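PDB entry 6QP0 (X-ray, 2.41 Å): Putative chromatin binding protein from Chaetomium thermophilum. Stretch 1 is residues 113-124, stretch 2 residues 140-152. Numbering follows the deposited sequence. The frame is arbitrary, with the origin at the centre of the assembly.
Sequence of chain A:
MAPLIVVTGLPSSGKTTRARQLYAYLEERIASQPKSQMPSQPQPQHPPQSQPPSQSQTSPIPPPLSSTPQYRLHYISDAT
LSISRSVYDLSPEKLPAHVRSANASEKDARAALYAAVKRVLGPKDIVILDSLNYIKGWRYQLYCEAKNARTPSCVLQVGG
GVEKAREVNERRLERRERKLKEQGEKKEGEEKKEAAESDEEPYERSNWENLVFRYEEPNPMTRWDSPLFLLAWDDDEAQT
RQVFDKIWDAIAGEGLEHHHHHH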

# COMPACT_ATOMS: atom_id res chain seq x y z
N LEU A 113 -2.39 -10.80 2.96
CA LEU A 113 -1.30 -9.87 2.70
C LEU A 113 -0.07 -10.24 3.52
O LEU A 113 1.05 -10.28 2.99
CB LEU A 113 -1.75 -8.44 3.01
CG LEU A 113 -2.84 -7.85 2.11
CD1 LEU A 113 -3.46 -6.63 2.77
CD2 LEU A 113 -2.27 -7.48 0.75
N TYR A 114 -0.26 -10.51 4.81
CA TYR A 114 0.87 -10.82 5.68
C TYR A 114 1.65 -12.02 5.15
O TYR A 114 2.88 -12.00 5.09
CB TYR A 114 0.37 -11.07 7.10
CG TYR A 114 1.48 -11.38 8.09
CD1 TYR A 114 1.90 -12.68 8.31
CD2 TYR A 114 2.10 -10.36 8.80
CE1 TYR A 114 2.90 -12.97 9.21
CE2 TYR A 114 3.11 -10.63 9.70
CZ TYR A 114 3.51 -11.94 9.90
OH TYR A 114 4.52 -12.22 10.80
N ALA A 115 0.93 -13.08 4.75
CA ALA A 115 1.60 -14.28 4.25
C ALA A 115 2.36 -14.00 2.97
O ALA A 115 3.51 -14.42 2.80
CB ALA A 115 0.57 -15.39 4.04
N ALA A 116 1.73 -13.29 2.03
CA ALA A 116 2.38 -12.98 0.76
C ALA A 116 3.71 -12.26 0.98
O ALA A 116 4.69 -12.54 0.29
CB ALA A 116 1.46 -12.13 -0.11
N VAL A 117 3.75 -11.33 1.94
CA VAL A 117 4.99 -10.60 2.21
C VAL A 117 6.02 -11.53 2.83
O VAL A 117 7.19 -11.56 2.42
CB VAL A 117 4.71 -9.38 3.11
CG1 VAL A 117 6.01 -8.68 3.47
CG2 VAL A 117 3.77 -8.41 2.41
N LYS A 118 5.61 -12.32 3.83
CA LYS A 118 6.56 -13.18 4.53
C LYS A 118 7.23 -14.17 3.58
O LYS A 118 8.38 -14.54 3.80
CB LYS A 118 5.85 -13.93 5.66
CG LYS A 118 6.80 -14.45 6.73
CD LYS A 118 6.06 -15.26 7.78
CE LYS A 118 6.81 -15.25 9.10
NZ LYS A 118 8.23 -15.66 8.96
N ARG A 119 6.52 -14.59 2.53
CA ARG A 119 7.08 -15.58 1.61
C ARG A 119 8.25 -15.03 0.80
O ARG A 119 9.08 -15.81 0.34
CB ARG A 119 5.99 -16.08 0.66
CG ARG A 119 4.94 -16.96 1.34
CD ARG A 119 3.66 -17.04 0.52
NE ARG A 119 2.61 -17.76 1.22
CZ ARG A 119 1.31 -17.64 0.97
NH1 ARG A 119 0.89 -16.81 0.02
NH2 ARG A 119 0.43 -18.34 1.67
N VAL A 120 8.33 -13.71 0.61
CA VAL A 120 9.34 -13.12 -0.26
C VAL A 120 10.20 -12.13 0.49
O VAL A 120 11.40 -12.00 0.22
CB VAL A 120 8.68 -12.44 -1.48
CG1 VAL A 120 8.07 -13.48 -2.40
CG2 VAL A 120 7.62 -11.44 -1.03
N LEU A 121 9.62 -11.42 1.46
CA LEU A 121 10.33 -10.33 2.12
C LEU A 121 11.59 -10.85 2.80
O LEU A 121 11.56 -11.86 3.51
CB LEU A 121 9.42 -9.65 3.14
CG LEU A 121 10.05 -8.50 3.94
CD1 LEU A 121 10.46 -7.36 3.02
CD2 LEU A 121 9.09 -8.00 5.01
N GLY A 122 12.70 -10.14 2.58
CA GLY A 122 13.96 -10.48 3.18
C GLY A 122 14.99 -9.38 3.00
O GLY A 122 14.73 -8.37 2.33
N PRO A 123 16.17 -9.56 3.59
CA PRO A 123 17.22 -8.53 3.44
C PRO A 123 17.56 -8.21 2.00
O PRO A 123 17.88 -7.05 1.69
CB PRO A 123 18.41 -9.15 4.18
CG PRO A 123 17.80 -10.07 5.18
CD PRO A 123 16.58 -10.64 4.51
N LYS A 124 17.52 -9.19 1.10
CA LYS A 124 17.87 -8.99 -0.30
C LYS A 124 16.64 -8.89 -1.20
O LYS A 124 16.79 -8.90 -2.43
CB LYS A 124 18.78 -10.12 -0.78
CG LYS A 124 20.03 -10.32 0.06
N TYR A 140 1.71 -1.63 12.11
CA TYR A 140 2.65 -2.06 13.14
C TYR A 140 3.01 -3.53 12.96
O TYR A 140 4.16 -3.92 13.18
CB TYR A 140 2.07 -1.82 14.53
CG TYR A 140 2.94 -2.35 15.64
CD1 TYR A 140 4.03 -1.63 16.11
CD2 TYR A 140 2.68 -3.59 16.23
CE1 TYR A 140 4.83 -2.11 17.12
CE2 TYR A 140 3.47 -4.08 17.25
CZ TYR A 140 4.55 -3.34 17.69
OH TYR A 140 5.35 -3.82 18.70
N GLN A 141 2.04 -4.36 12.57
CA GLN A 141 2.34 -5.76 12.27
C GLN A 141 3.36 -5.86 11.15
O GLN A 141 4.33 -6.62 11.24
CB GLN A 141 1.06 -6.51 11.90
CG GLN A 141 -0.03 -6.51 12.96
CD GLN A 141 -1.26 -7.29 12.53
OE1 GLN A 141 -1.16 -8.28 11.80
NE2 GLN A 141 -2.44 -6.85 12.96
N LEU A 142 3.14 -5.10 10.07
CA LEU A 142 4.08 -5.13 8.95
C LEU A 142 5.45 -4.65 9.37
O LEU A 142 6.47 -5.20 8.94
CB LEU A 142 3.54 -4.27 7.81
CG LEU A 142 2.24 -4.76 7.16
CD1 LEU A 142 1.64 -3.70 6.26
CD2 LEU A 142 2.51 -6.04 6.38
N TYR A 143 5.51 -3.61 10.21
CA TYR A 143 6.78 -3.16 10.76
C TYR A 143 7.49 -4.30 11.48
O TYR A 143 8.67 -4.58 11.22
CB TYR A 143 6.54 -1.96 11.69
CG TYR A 143 7.70 -1.60 12.58
CD1 TYR A 143 8.79 -0.88 12.10
CD2 TYR A 143 7.70 -1.96 13.93
CE1 TYR A 143 9.84 -0.54 12.93
CE2 TYR A 143 8.75 -1.63 14.76
CZ TYR A 143 9.82 -0.92 14.26
OH TYR A 143 10.87 -0.59 15.09
N CYS A 144 6.79 -4.98 12.39
CA CYS A 144 7.39 -6.10 13.09
C CYS A 144 7.73 -7.24 12.14
O CYS A 144 8.67 -8.00 12.39
CB CYS A 144 6.44 -6.59 14.19
SG CYS A 144 6.08 -5.34 15.43
N GLU A 145 6.99 -7.37 11.03
CA GLU A 145 7.31 -8.40 10.05
C GLU A 145 8.67 -8.14 9.41
O GLU A 145 9.50 -9.04 9.31
CB GLU A 145 6.21 -8.47 8.99
CG GLU A 145 6.36 -9.65 8.04
CD GLU A 145 5.16 -9.84 7.13
OE1 GLU A 145 4.38 -8.88 6.95
OE2 GLU A 145 4.99 -10.97 6.61
N ALA A 146 8.90 -6.90 8.97
CA ALA A 146 10.20 -6.56 8.40
C ALA A 146 11.31 -6.69 9.45
O ALA A 146 12.43 -7.08 9.13
CB ALA A 146 10.17 -5.14 7.83
N LYS A 147 11.00 -6.35 10.70
CA LYS A 147 11.95 -6.56 11.78
C LYS A 147 12.34 -8.04 11.88
O LYS A 147 13.52 -8.37 12.02
CB LYS A 147 11.36 -6.07 13.10
CG LYS A 147 12.16 -6.45 14.34
CD LYS A 147 11.51 -5.93 15.62
CE LYS A 147 11.58 -4.41 15.73
NZ LYS A 147 11.10 -3.92 17.05
N ASN A 148 11.35 -8.93 11.81
CA ASN A 148 11.63 -10.36 11.88
C ASN A 148 12.36 -10.85 10.64
O ASN A 148 13.11 -11.83 10.71
CB ASN A 148 10.34 -11.14 12.09
CG ASN A 148 9.89 -11.15 13.54
OD1 ASN A 148 10.68 -11.47 14.43
ND2 ASN A 148 8.64 -10.78 13.78
N ALA A 149 12.15 -10.20 9.50
CA ALA A 149 12.92 -10.49 8.30
C ALA A 149 14.29 -9.83 8.30
O ALA A 149 15.05 -10.00 7.34
CB ALA A 149 12.14 -10.05 7.06
N ARG A 150 14.62 -9.08 9.35
CA ARG A 150 15.92 -8.42 9.48
C ARG A 150 16.20 -7.51 8.28
O ARG A 150 17.28 -7.52 7.70
CB ARG A 150 17.03 -9.46 9.64
CG ARG A 150 16.83 -10.37 10.84
CD ARG A 150 17.90 -11.45 10.93
NE ARG A 150 17.65 -12.35 12.06
CZ ARG A 150 16.74 -13.31 12.06
NH1 ARG A 150 15.97 -13.51 11.00
NH2 ARG A 150 16.59 -14.08 13.14
N THR A 151 15.19 -6.71 7.93
CA THR A 151 15.27 -5.81 6.79
C THR A 151 14.52 -4.53 7.11
O THR A 151 13.57 -4.55 7.91
CB THR A 151 14.68 -6.47 5.53
OG1 THR A 151 14.96 -5.65 4.39
CG2 THR A 151 13.17 -6.65 5.67
N PRO A 152 14.92 -3.40 6.52
CA PRO A 152 14.26 -2.13 6.85
C PRO A 152 12.84 -2.07 6.31
O PRO A 152 12.48 -2.75 5.35
CB PRO A 152 15.15 -1.08 6.18
CG PRO A 152 16.42 -1.79 5.81
CD PRO A 152 16.03 -3.21 5.57

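The helices that carry Y114 and E145 run in nearly the same direction (19° between axes) but stay 10.5 Å apart at closest approach, so side chains and the segments after the helices make the contact. Y114 (chi1 t) lays one ring face over E145 CD, with Y114 CD2 3.3 Å from E145 OE1. The extended side chain of E145, which has the largest area covered in either stretch, brings its carboxylate against the first helix. E145 OE2 comes within 2.8 Å of Y114 O, yet both are acceptors. V117 points toward stretch 2, its CG1 3.8 Å from E145 OE1. K118 N, 3.2 Å from E145 OE2, is poorly angled for a hydrogen bond and instead donates to Y114 O within its own helix. L121 supplies the apolar centre: its CD2 lies 4.2 Å from A146 CB, its CG 4.1 Å from A149 CB and its CD1 3.9 Å from T151 CG2. Beyond it the backbones close in, with CA atoms 5.2 Å apart at G122 and A149. T151 OG1 donates a weak hydrogen bond to G122 O (3.4 Å). P123 packs its ring against the turn formed by the Schellman motif at R150, with P123 CD 3.3 Å from A149 O and P123 CG 3.6 Å from R150 O.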